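Local coordinates for protein neuraminidase (Influenza A virus, PDB 4K3Y) that forms the beta-propeller ectodomain of a neuraminidase-like protein from a bat influenza A virus, related in fold to viral sialidases though its own activity cannot be presumed, at residues G32-E37 against S350-T355; G246-N251 against I276-N281; K286-Y291 against F336-A341; K292-L297 against V303-Y308. All coordinates share one frame; numbering follows the deposited sequence.

Contact 1 of 4, residues G32-E37 against S350-T355; sequences GKIPDE and SNDLIT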
# COMPACT_ATOMS: atom_id res chain seq x y z
N GLY C 32 -20.95 15.96 7.75
CA GLY C 32 -20.95 16.78 6.55
C GLY C 32 -21.07 15.91 5.32
O GLY C 32 -21.59 14.78 5.39
N LYS C 33 -20.61 16.41 4.18
CA LYS C 33 -20.68 15.64 2.95
C LYS C 33 -19.52 14.66 2.79
O LYS C 33 -18.36 15.00 3.07
CB LYS C 33 -20.71 16.57 1.74
CG LYS C 33 -21.63 17.75 1.94
CD LYS C 33 -23.02 17.51 1.37
CE LYS C 33 -23.88 18.73 1.60
NZ LYS C 33 -23.97 19.01 3.06
N ILE C 34 -19.83 13.45 2.34
CA ILE C 34 -18.80 12.52 1.89
C ILE C 34 -18.10 13.06 0.64
O ILE C 34 -18.78 13.48 -0.31
CB ILE C 34 -19.39 11.15 1.52
CG1 ILE C 34 -20.13 10.55 2.72
CG2 ILE C 34 -18.27 10.21 1.04
CD1 ILE C 34 -20.67 9.15 2.45
N PRO C 35 -16.75 13.05 0.64
CA PRO C 35 -15.95 13.39 -0.55
C PRO C 35 -16.28 12.52 -1.77
O PRO C 35 -16.59 11.33 -1.63
CB PRO C 35 -14.51 13.12 -0.08
CG PRO C 35 -14.55 13.37 1.39
CD PRO C 35 -15.91 12.85 1.83
N ASP C 36 -16.22 13.13 -2.95
CA ASP C 36 -16.68 12.47 -4.17
C ASP C 36 -15.75 11.33 -4.61
O ASP C 36 -16.16 10.44 -5.37
CB ASP C 36 -16.86 13.49 -5.31
CG ASP C 36 -18.01 14.46 -5.05
OD1 ASP C 36 -19.02 14.05 -4.44
OD2 ASP C 36 -17.91 15.64 -5.48
N GLU C 37 -14.51 11.36 -4.11
CA GLU C 37 -13.51 10.36 -4.50
C GLU C 37 -13.75 9.04 -3.82
O GLU C 37 -13.11 8.05 -4.16
CB GLU C 37 -12.09 10.83 -4.16
CG GLU C 37 -11.80 12.27 -4.49
CD GLU C 37 -12.13 13.19 -3.33
OE1 GLU C 37 -11.94 12.76 -2.17
OE2 GLU C 37 -12.58 14.32 -3.58
N SER C 350 -25.85 8.48 -0.18
CA SER C 350 -25.02 7.31 0.09
C SER C 350 -25.02 6.98 1.59
O SER C 350 -25.71 7.62 2.38
CB SER C 350 -23.58 7.55 -0.40
OG SER C 350 -22.77 6.39 -0.25
N ASN C 351 -24.24 5.98 1.98
CA ASN C 351 -24.09 5.66 3.39
C ASN C 351 -22.67 5.86 3.88
O ASN C 351 -21.72 5.73 3.10
CB ASN C 351 -24.44 4.19 3.60
CG ASN C 351 -25.75 3.79 2.96
OD1 ASN C 351 -26.78 3.76 3.63
ND2 ASN C 351 -25.73 3.50 1.67
N ASP C 352 -22.53 6.17 5.17
CA ASP C 352 -21.42 5.57 5.92
C ASP C 352 -21.69 5.16 7.35
O ASP C 352 -22.80 4.76 7.69
CB ASP C 352 -20.10 6.35 5.83
CG ASP C 352 -20.26 7.76 6.23
OD1 ASP C 352 -21.39 8.14 6.59
OD2 ASP C 352 -19.26 8.50 6.18
N LEU C 353 -20.66 5.28 8.17
CA LEU C 353 -20.52 4.44 9.34
C LEU C 353 -20.06 5.21 10.55
O LEU C 353 -19.14 6.04 10.46
CB LEU C 353 -19.49 3.38 9.01
CG LEU C 353 -19.88 1.92 9.03
CD1 LEU C 353 -18.74 1.14 9.65
CD2 LEU C 353 -21.15 1.75 9.83
N ILE C 354 -20.70 4.92 11.69
CA ILE C 354 -20.19 5.30 13.00
C ILE C 354 -20.05 4.00 13.75
O ILE C 354 -20.88 3.08 13.57
CB ILE C 354 -21.17 6.16 13.77
CG1 ILE C 354 -21.83 7.15 12.83
CG2 ILE C 354 -20.48 6.92 14.92
CD1 ILE C 354 -22.17 8.38 13.54
N THR C 355 -19.02 3.90 14.59
CA THR C 355 -18.83 2.71 15.41
C THR C 355 -18.67 3.12 16.87
O THR C 355 -18.24 4.24 17.17
CB THR C 355 -17.63 1.86 14.93
OG1 THR C 355 -16.47 2.67 14.87
CG2 THR C 355 -17.89 1.28 13.55
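Ile34 and Asp352, the isoleucine from a loop and the aspartate from a strand, come from opposite directions and meet by van der Waals contact alone. Ile34 does nearly all the touching through its CD1 methyl. CG1 lies beside the backbone N (chi1 -57°) and CD1 continues outward in an extended run (chi2 -177°), which carries the methyl to the strand. There Ile34 CD1 sits 3.6 Å from Asn351 O and 4.0 Å from Asp352 OD2, while the Ile34 CG1 methylene is 4.1 Å from the same OD2. Ser350 CB is a looser neighbour, 4.4 Å from Ile34 CD1. Asn351 offers only its backbone oxygen to the isoleucine; its side chain leaves on the other side of the strand, where ND2 bonds Thr41 O. The same Asp352 OD2 accepts a hydrogen bond from Gly29 N, so the isoleucine methyl and methylene pack on an oxygen that already has a partner. Only 111 Å² is buried between the segments, yet Ile34, Ser350 and Asp352 are all buried in the assembly. Backbone bonds from Ile34 to Thr343 and Lys345 also hold the loop, and Pro35 packs on Tyr62 of a neighbouring subunit. The loop 32-37, between strands 20-26 and 40-48, thus lies against strand 349-359, which runs between strands 20-26 and 335-343 in the blade that combines the first strand of the chain with the last three.

Contact 2 of 4, residues G246-N251 against I276-N281; sequences GIDTTN and IGRIIN
Asp248 and Arg278 form a bidentate, end-on salt bridge that ties a long connecting loop to a strand of one four-stranded blade of the beta propeller. NH1 of Arg278 donates to Asp248 OD1 over 2.9 Å, nearly straight at 164°, OD1 accepting through its syn lone pair. Beside it, Arg278 NH2 reaches Asp248 OD2 at 3.3 Å, a longer bond that also comes from the syn side but rises out of the carboxylate plane. Both oxygens stay close to the guanidinium plane, although the two flat groups are twisted by 34° and do not lie coplanar. The arginine spans the gap because its chain is extended from CG to NE. Further out, Leu240 serves both partners, its carbonyl taking a bond from Arg278 NH1 and its N-H giving one to Asp248 OD1, so that NH1 is held by two acceptors and OD1 by two donors, while Phe239 makes a cation-pi contact with the guanidinium. Arg245 NH2 lies close to Arg278 NE, a like-charge neighbour that the surrounding carboxylates probably offset. The guanidinium is also held at NE by Glu289 of the adjacent strand 286-294, which probably helps balance its charge: Arg278 NE meets Glu289 OE2 at 2.8 Å.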
# COMPACT_ATOMS: atom_id res chain seq x y z
N GLY C 246 -44.74 0.69 17.03
CA GLY C 246 -45.67 1.62 17.64
C GLY C 246 -45.18 2.14 18.98
O GLY C 246 -43.97 2.19 19.22
N ILE C 247 -46.11 2.54 19.85
CA ILE C 247 -45.78 3.05 21.18
C ILE C 247 -45.11 1.97 22.04
O ILE C 247 -45.38 0.77 21.87
CB ILE C 247 -47.06 3.57 21.90
CG1 ILE C 247 -47.81 4.55 21.00
CG2 ILE C 247 -46.74 4.25 23.24
CD1 ILE C 247 -48.81 5.42 21.74
N ASP C 248 -44.23 2.38 22.95
CA ASP C 248 -43.68 1.44 23.93
C ASP C 248 -44.81 0.82 24.77
O ASP C 248 -45.82 1.46 25.04
CB ASP C 248 -42.64 2.14 24.82
CG ASP C 248 -41.29 2.31 24.12
OD1 ASP C 248 -41.04 1.59 23.11
OD2 ASP C 248 -40.47 3.14 24.59
N THR C 249 -44.65 -0.45 25.15
CA THR C 249 -45.72 -1.15 25.86
C THR C 249 -45.34 -1.43 27.31
O THR C 249 -44.25 -1.08 27.76
CB THR C 249 -46.09 -2.49 25.18
OG1 THR C 249 -45.12 -3.49 25.52
CG2 THR C 249 -46.13 -2.33 23.68
N THR C 250 -46.26 -2.08 28.02
CA THR C 250 -45.93 -2.71 29.29
C THR C 250 -45.01 -3.89 29.00
O THR C 250 -44.94 -4.37 27.87
CB THR C 250 -47.19 -3.23 30.00
OG1 THR C 250 -47.97 -4.00 29.08
CG2 THR C 250 -48.02 -2.07 30.54
N ASN C 251 -44.29 -4.37 30.01
CA ASN C 251 -43.48 -5.56 29.82
C ASN C 251 -44.36 -6.81 29.71
O ASN C 251 -45.26 -7.02 30.53
CB ASN C 251 -42.46 -5.71 30.95
CG ASN C 251 -41.43 -4.60 30.95
OD1 ASN C 251 -41.47 -3.68 30.13
ND2 ASN C 251 -40.48 -4.69 31.87
N ILE C 276 -30.63 -2.37 24.66
CA ILE C 276 -31.38 -2.33 23.42
C ILE C 276 -31.00 -1.06 22.69
O ILE C 276 -31.17 0.04 23.22
CB ILE C 276 -32.87 -2.29 23.67
CG1 ILE C 276 -33.30 -3.52 24.45
CG2 ILE C 276 -33.60 -2.20 22.33
CD1 ILE C 276 -34.72 -3.46 24.89
N GLY C 277 -30.48 -1.21 21.47
CA GLY C 277 -30.22 -0.07 20.63
C GLY C 277 -31.33 0.08 19.61
O GLY C 277 -31.72 -0.88 18.95
N ARG C 278 -31.84 1.30 19.47
CA ARG C 278 -32.84 1.54 18.44
C ARG C 278 -32.79 2.95 17.89
O ARG C 278 -32.10 3.83 18.42
CB ARG C 278 -34.24 1.25 18.97
CG ARG C 278 -34.83 2.42 19.72
CD ARG C 278 -35.94 1.96 20.62
NE ARG C 278 -36.57 3.11 21.26
CZ ARG C 278 -37.70 3.06 21.93
NH1 ARG C 278 -38.35 1.91 22.06
NH2 ARG C 278 -38.18 4.17 22.49
N ILE C 279 -33.54 3.12 16.81
CA ILE C 279 -33.74 4.40 16.16
C ILE C 279 -34.79 5.19 16.95
O ILE C 279 -35.84 4.65 17.32
CB ILE C 279 -34.22 4.15 14.73
CG1 ILE C 279 -33.14 3.33 14.01
CG2 ILE C 279 -34.54 5.46 14.02
CD1 ILE C 279 -33.28 3.26 12.49
N ILE C 280 -34.51 6.47 17.21
CA ILE C 280 -35.32 7.22 18.16
C ILE C 280 -36.70 7.59 17.60
O ILE C 280 -37.72 7.32 18.24
CB ILE C 280 -34.56 8.46 18.67
CG1 ILE C 280 -33.22 8.03 19.27
CG2 ILE C 280 -35.42 9.24 19.71
CD1 ILE C 280 -32.35 9.18 19.71
N ASN C 281 -36.74 8.20 16.42
CA ASN C 281 -38.01 8.48 15.78
C ASN C 281 -38.24 7.46 14.67
O ASN C 281 -37.60 7.55 13.64
CB ASN C 281 -38.05 9.90 15.19
CG ASN C 281 -37.61 10.97 16.20
OD1 ASN C 281 -36.80 10.71 17.09
ND2 ASN C 281 -38.14 12.17 16.03

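Contact 3 of 4, residues K286-Y291 against F336-A341; sequences KGFEIY and FWIEIA
The apolar seam between two successive blades of the propeller is formed here by Phe288 and Ile290 of strand 286-294 and by Phe336 and Ile338 of strand 335-343. The two segments run antiparallel, with axes 9.8 Å apart, too far for backbone pairing, and only side chains bridge them. Ile338 CD1 lies over one face of the Phe288 ring, 3.8 Å from its centroid and displaced toward the rim, in a CH-pi contact; its nearest ring atom is Phe288 CD2 at 3.6 Å. With CG anti to its own backbone N (chi1 -171°), Phe288 sends its ring across to that methyl. The Phe288 and Phe336 side chains pass in opposite senses, their rings oblique, with planes at 35° and centroids 5.9 Å apart, and touch through Phe288 CE2 and Phe336 CE1 at 4.0 Å. At CE2, the other carbon next to CZ of the Phe336 ring, Ile290 CD1 arrives at 3.8 Å from the opposite direction. Phe267 packs on Phe288, Ile290 and Phe336, and Leu310 on Ile290 and Phe336. Such close-packed aromatic and aliphatic side chains between facing sheets are what joins neighbouring blades in a beta propeller.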
# COMPACT_ATOMS: atom_id res chain seq x y z
N LYS C 286 -34.62 9.22 12.48
CA LYS C 286 -33.64 10.13 13.08
C LYS C 286 -33.21 9.77 14.50
O LYS C 286 -34.05 9.45 15.36
CB LYS C 286 -34.14 11.58 13.00
CG LYS C 286 -33.95 12.19 11.61
CD LYS C 286 -33.30 13.58 11.65
CE LYS C 286 -32.97 14.09 10.23
NZ LYS C 286 -31.62 13.70 9.66
N GLY C 287 -31.89 9.83 14.74
CA GLY C 287 -31.34 9.60 16.07
C GLY C 287 -31.21 8.13 16.44
O GLY C 287 -31.89 7.25 15.89
N PHE C 288 -30.32 7.86 17.38
CA PHE C 288 -30.12 6.51 17.85
C PHE C 288 -29.93 6.55 19.35
O PHE C 288 -29.23 7.42 19.88
CB PHE C 288 -28.89 5.88 17.19
CG PHE C 288 -28.73 4.42 17.47
CD1 PHE C 288 -29.34 3.48 16.65
CD2 PHE C 288 -27.96 3.97 18.53
CE1 PHE C 288 -29.20 2.12 16.89
CE2 PHE C 288 -27.82 2.62 18.77
CZ PHE C 288 -28.44 1.69 17.95
N GLU C 289 -30.58 5.62 20.04
CA GLU C 289 -30.49 5.56 21.49
C GLU C 289 -30.14 4.14 21.88
O GLU C 289 -30.38 3.20 21.11
CB GLU C 289 -31.79 6.04 22.17
CG GLU C 289 -33.04 5.17 21.89
CD GLU C 289 -34.35 5.87 22.25
OE1 GLU C 289 -34.36 6.69 23.20
OE2 GLU C 289 -35.38 5.61 21.58
N ILE C 290 -29.52 3.98 23.04
CA ILE C 290 -29.25 2.65 23.56
C ILE C 290 -29.55 2.68 25.06
O ILE C 290 -29.11 3.57 25.80
CB ILE C 290 -27.80 2.14 23.20
CG1 ILE C 290 -27.65 0.64 23.52
CG2 ILE C 290 -26.69 2.99 23.86
CD1 ILE C 290 -26.39 0.00 22.94
N TYR C 291 -30.35 1.71 25.49
CA TYR C 291 -30.93 1.71 26.82
C TYR C 291 -30.34 0.56 27.63
O TYR C 291 -30.34 -0.59 27.17
CB TYR C 291 -32.44 1.52 26.69
CG TYR C 291 -33.26 1.90 27.88
CD1 TYR C 291 -32.68 2.44 29.02
CD2 TYR C 291 -34.64 1.73 27.87
CE1 TYR C 291 -33.46 2.79 30.12
CE2 TYR C 291 -35.41 2.08 28.94
CZ TYR C 291 -34.83 2.60 30.06
OH TYR C 291 -35.64 2.93 31.12
N PHE C 336 -20.41 -1.89 18.43
CA PHE C 336 -21.42 -1.90 17.38
C PHE C 336 -21.17 -0.85 16.30
O PHE C 336 -20.49 0.16 16.53
CB PHE C 336 -22.86 -1.83 17.93
CG PHE C 336 -23.18 -0.58 18.69
CD1 PHE C 336 -23.63 0.55 18.02
CD2 PHE C 336 -23.06 -0.54 20.08
CE1 PHE C 336 -23.94 1.72 18.72
CE2 PHE C 336 -23.37 0.63 20.79
CZ PHE C 336 -23.80 1.76 20.10
N TRP C 337 -21.70 -1.13 15.11
CA TRP C 337 -21.65 -0.18 14.01
C TRP C 337 -23.07 0.26 13.68
O TRP C 337 -24.02 -0.53 13.76
CB TRP C 337 -20.99 -0.80 12.77
CG TRP C 337 -21.62 -2.10 12.33
CD1 TRP C 337 -21.16 -3.35 12.60
CD2 TRP C 337 -22.81 -2.28 11.54
NE1 TRP C 337 -21.98 -4.30 12.04
CE2 TRP C 337 -23.00 -3.67 11.38
CE3 TRP C 337 -23.74 -1.40 10.96
CZ2 TRP C 337 -24.09 -4.20 10.67
CZ3 TRP C 337 -24.82 -1.93 10.25
CH2 TRP C 337 -24.98 -3.33 10.12
N ILE C 338 -23.21 1.53 13.29
CA ILE C 338 -24.46 2.10 12.84
C ILE C 338 -24.32 2.66 11.43
O ILE C 338 -23.55 3.60 11.22
CB ILE C 338 -24.85 3.30 13.72
CG1 ILE C 338 -24.84 2.93 15.21
CG2 ILE C 338 -26.20 3.88 13.28
CD1 ILE C 338 -25.25 4.10 16.12
N GLU C 339 -25.06 2.10 10.47
CA GLU C 339 -25.14 2.69 9.13
C GLU C 339 -26.05 3.94 9.09
O GLU C 339 -27.16 3.97 9.64
CB GLU C 339 -25.55 1.65 8.08
CG GLU C 339 -25.27 2.05 6.63
CD GLU C 339 -25.45 0.90 5.63
OE1 GLU C 339 -26.43 0.11 5.75
OE2 GLU C 339 -24.60 0.77 4.72
N ILE C 340 -25.54 4.98 8.43
CA ILE C 340 -26.07 6.34 8.41
C ILE C 340 -26.45 6.72 6.97
O ILE C 340 -25.68 6.46 6.04
CB ILE C 340 -24.93 7.30 8.88
CG1 ILE C 340 -24.64 7.09 10.36
CG2 ILE C 340 -25.20 8.75 8.57
CD1 ILE C 340 -25.88 6.81 11.14
N ALA C 341 -27.61 7.32 6.75
CA ALA C 341 -27.89 7.89 5.43
C ALA C 341 -27.10 9.19 5.32
O ALA C 341 -27.16 10.03 6.22
CB ALA C 341 -29.36 8.15 5.26

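Contact 4 of 4, residues K292-L297 against V303-Y308; sequences KFLGTL and VGNRNY
Val303, in the loop before strand 306-311, lays CG2 near Leu294 CB, a loose apolar touch at 4.3 Å, while its carbonyl carbon stands at the edge of the Phe293 ring. Next, Gly304 brings its CA to Phe293 CD1 at 3.5 Å; with a positive phi and no side chain, it lets the ring come up beside the backbone. Asn305 does the most. Its N-H bonds Lys292 O over 2.8 Å, and its CG is turned anti to the backbone N (chi1 -170°), which sets the amide between two side chains. There Asn305 ND2 lies 3.6 Å from Leu294 CD1, crossing that side chain at a slant, and Asn305 OD1 is 3.7 Å from Lys292 CD, the lysine running alongside in the same direction until its NZ bonds Asn19 OD1. These residues close the hairpin of strands 286-294 and 306-311, which are neighbours in one antiparallel propeller blade. At Arg306 the carbonyl oxygen accepts a 2.9 Å bond from Lys292 N. The arginine's own side chain leads away, its NH2 forming a salt bridge with Asp365 and a hydrogen bond with Met363 O. Further along, the strand stays paired with 286-294 through the backbone bond of Tyr308 with Ile290.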
# COMPACT_ATOMS: atom_id res chain seq x y z
N LYS C 292 -29.81 0.87 28.82
CA LYS C 292 -29.23 -0.15 29.68
C LYS C 292 -30.31 -0.73 30.60
O LYS C 292 -31.15 0.01 31.13
CB LYS C 292 -28.09 0.42 30.53
CG LYS C 292 -27.26 -0.64 31.26
CD LYS C 292 -26.81 -0.18 32.65
CE LYS C 292 -25.62 0.76 32.61
NZ LYS C 292 -24.72 0.57 33.78
N PHE C 293 -30.28 -2.04 30.76
CA PHE C 293 -31.22 -2.73 31.64
C PHE C 293 -30.44 -3.52 32.68
O PHE C 293 -29.43 -4.16 32.36
CB PHE C 293 -32.14 -3.64 30.82
CG PHE C 293 -33.14 -2.89 29.96
CD1 PHE C 293 -34.34 -2.45 30.49
CD2 PHE C 293 -32.87 -2.64 28.62
CE1 PHE C 293 -35.26 -1.76 29.71
CE2 PHE C 293 -33.79 -1.95 27.84
CZ PHE C 293 -34.99 -1.51 28.39
N LEU C 294 -30.90 -3.46 33.93
CA LEU C 294 -30.24 -4.19 35.01
C LEU C 294 -30.84 -5.59 35.07
O LEU C 294 -31.92 -5.78 35.62
CB LEU C 294 -30.43 -3.46 36.34
CG LEU C 294 -30.09 -1.96 36.39
CD1 LEU C 294 -30.50 -1.34 37.71
CD2 LEU C 294 -28.62 -1.72 36.14
N GLY C 295 -30.13 -6.56 34.48
CA GLY C 295 -30.65 -7.92 34.34
C GLY C 295 -30.95 -8.36 32.91
O GLY C 295 -30.65 -7.65 31.95
N THR C 296 -31.55 -9.54 32.78
CA THR C 296 -31.78 -10.19 31.48
C THR C 296 -32.89 -9.54 30.66
O THR C 296 -33.81 -8.92 31.20
CB THR C 296 -32.14 -11.68 31.68
OG1 THR C 296 -32.39 -12.30 30.41
CG2 THR C 296 -33.40 -11.82 32.57
N LEU C 297 -32.82 -9.69 29.34
CA LEU C 297 -33.85 -9.17 28.45
C LEU C 297 -35.10 -10.03 28.54
O LEU C 297 -36.14 -9.67 27.97
CB LEU C 297 -33.35 -9.18 27.00
CG LEU C 297 -32.12 -8.32 26.67
CD1 LEU C 297 -31.51 -8.73 25.33
CD2 LEU C 297 -32.47 -6.85 26.67
N VAL C 303 -35.30 -4.06 34.83
CA VAL C 303 -35.72 -2.68 35.14
C VAL C 303 -35.60 -1.62 34.05
O VAL C 303 -36.61 -1.29 33.41
CB VAL C 303 -35.04 -2.17 36.42
CG1 VAL C 303 -36.02 -1.31 37.18
CG2 VAL C 303 -34.61 -3.35 37.28
N GLY C 304 -34.41 -1.06 33.85
CA GLY C 304 -34.27 0.07 32.94
C GLY C 304 -33.58 1.22 33.64
O GLY C 304 -34.14 1.84 34.55
N ASN C 305 -32.36 1.51 33.21
CA ASN C 305 -31.40 2.23 34.04
C ASN C 305 -30.91 3.55 33.45
O ASN C 305 -30.91 4.58 34.13
CB ASN C 305 -30.21 1.32 34.33
CG ASN C 305 -29.29 1.89 35.39
OD1 ASN C 305 -28.14 2.25 35.11
ND2 ASN C 305 -29.79 1.99 36.61
N ARG C 306 -30.46 3.50 32.20
CA ARG C 306 -29.96 4.69 31.54
C ARG C 306 -30.09 4.60 30.03
O ARG C 306 -29.52 3.71 29.39
CB ARG C 306 -28.50 4.97 31.91
CG ARG C 306 -27.99 6.32 31.39
CD ARG C 306 -26.98 6.90 32.35
NE ARG C 306 -26.08 7.86 31.72
CZ ARG C 306 -26.44 9.06 31.31
NH1 ARG C 306 -27.70 9.46 31.46
NH2 ARG C 306 -25.56 9.87 30.75
N ASN C 307 -30.85 5.54 29.47
CA ASN C 307 -31.02 5.65 28.04
C ASN C 307 -30.04 6.66 27.45
O ASN C 307 -30.17 7.87 27.69
CB ASN C 307 -32.46 6.07 27.74
CG ASN C 307 -32.82 5.88 26.29
OD1 ASN C 307 -33.06 4.76 25.85
ND2 ASN C 307 -32.87 6.96 25.53
N TYR C 308 -29.06 6.18 26.70
CA TYR C 308 -28.09 7.07 26.06
C TYR C 308 -28.55 7.48 24.66
O TYR C 308 -28.70 6.63 23.77
CB TYR C 308 -26.74 6.37 25.91
CG TYR C 308 -25.93 6.23 27.17
CD1 TYR C 308 -25.41 7.35 27.82
CD2 TYR C 308 -25.65 4.97 27.70
CE1 TYR C 308 -24.64 7.22 28.99
CE2 TYR C 308 -24.88 4.83 28.85
CZ TYR C 308 -24.38 5.96 29.49
OH TYR C 308 -23.62 5.81 30.63

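In the fold
Along the chain, contact 1 encloses the others: contact 2 closes before contact 3 opens, and contact 4 is nested within contact 3. Contacts 2, 3 and 4 meet on the blade of strands 268-269, 273-279, 286-294 and 306-311. Their centres lie about 13 to 17 Å apart, and contacts 3 and 4 share strand 286-294. Contact 3 also reaches the next blade through strand 335-343, which is the partner of strand 349-359 in contact 1, centred about 15 Å away. Contact 1 is remote from contacts 2 and 4, with centres about 28 and 32 Å off. Together they run from one blade to the blade where the two chain ends combine to close the propeller.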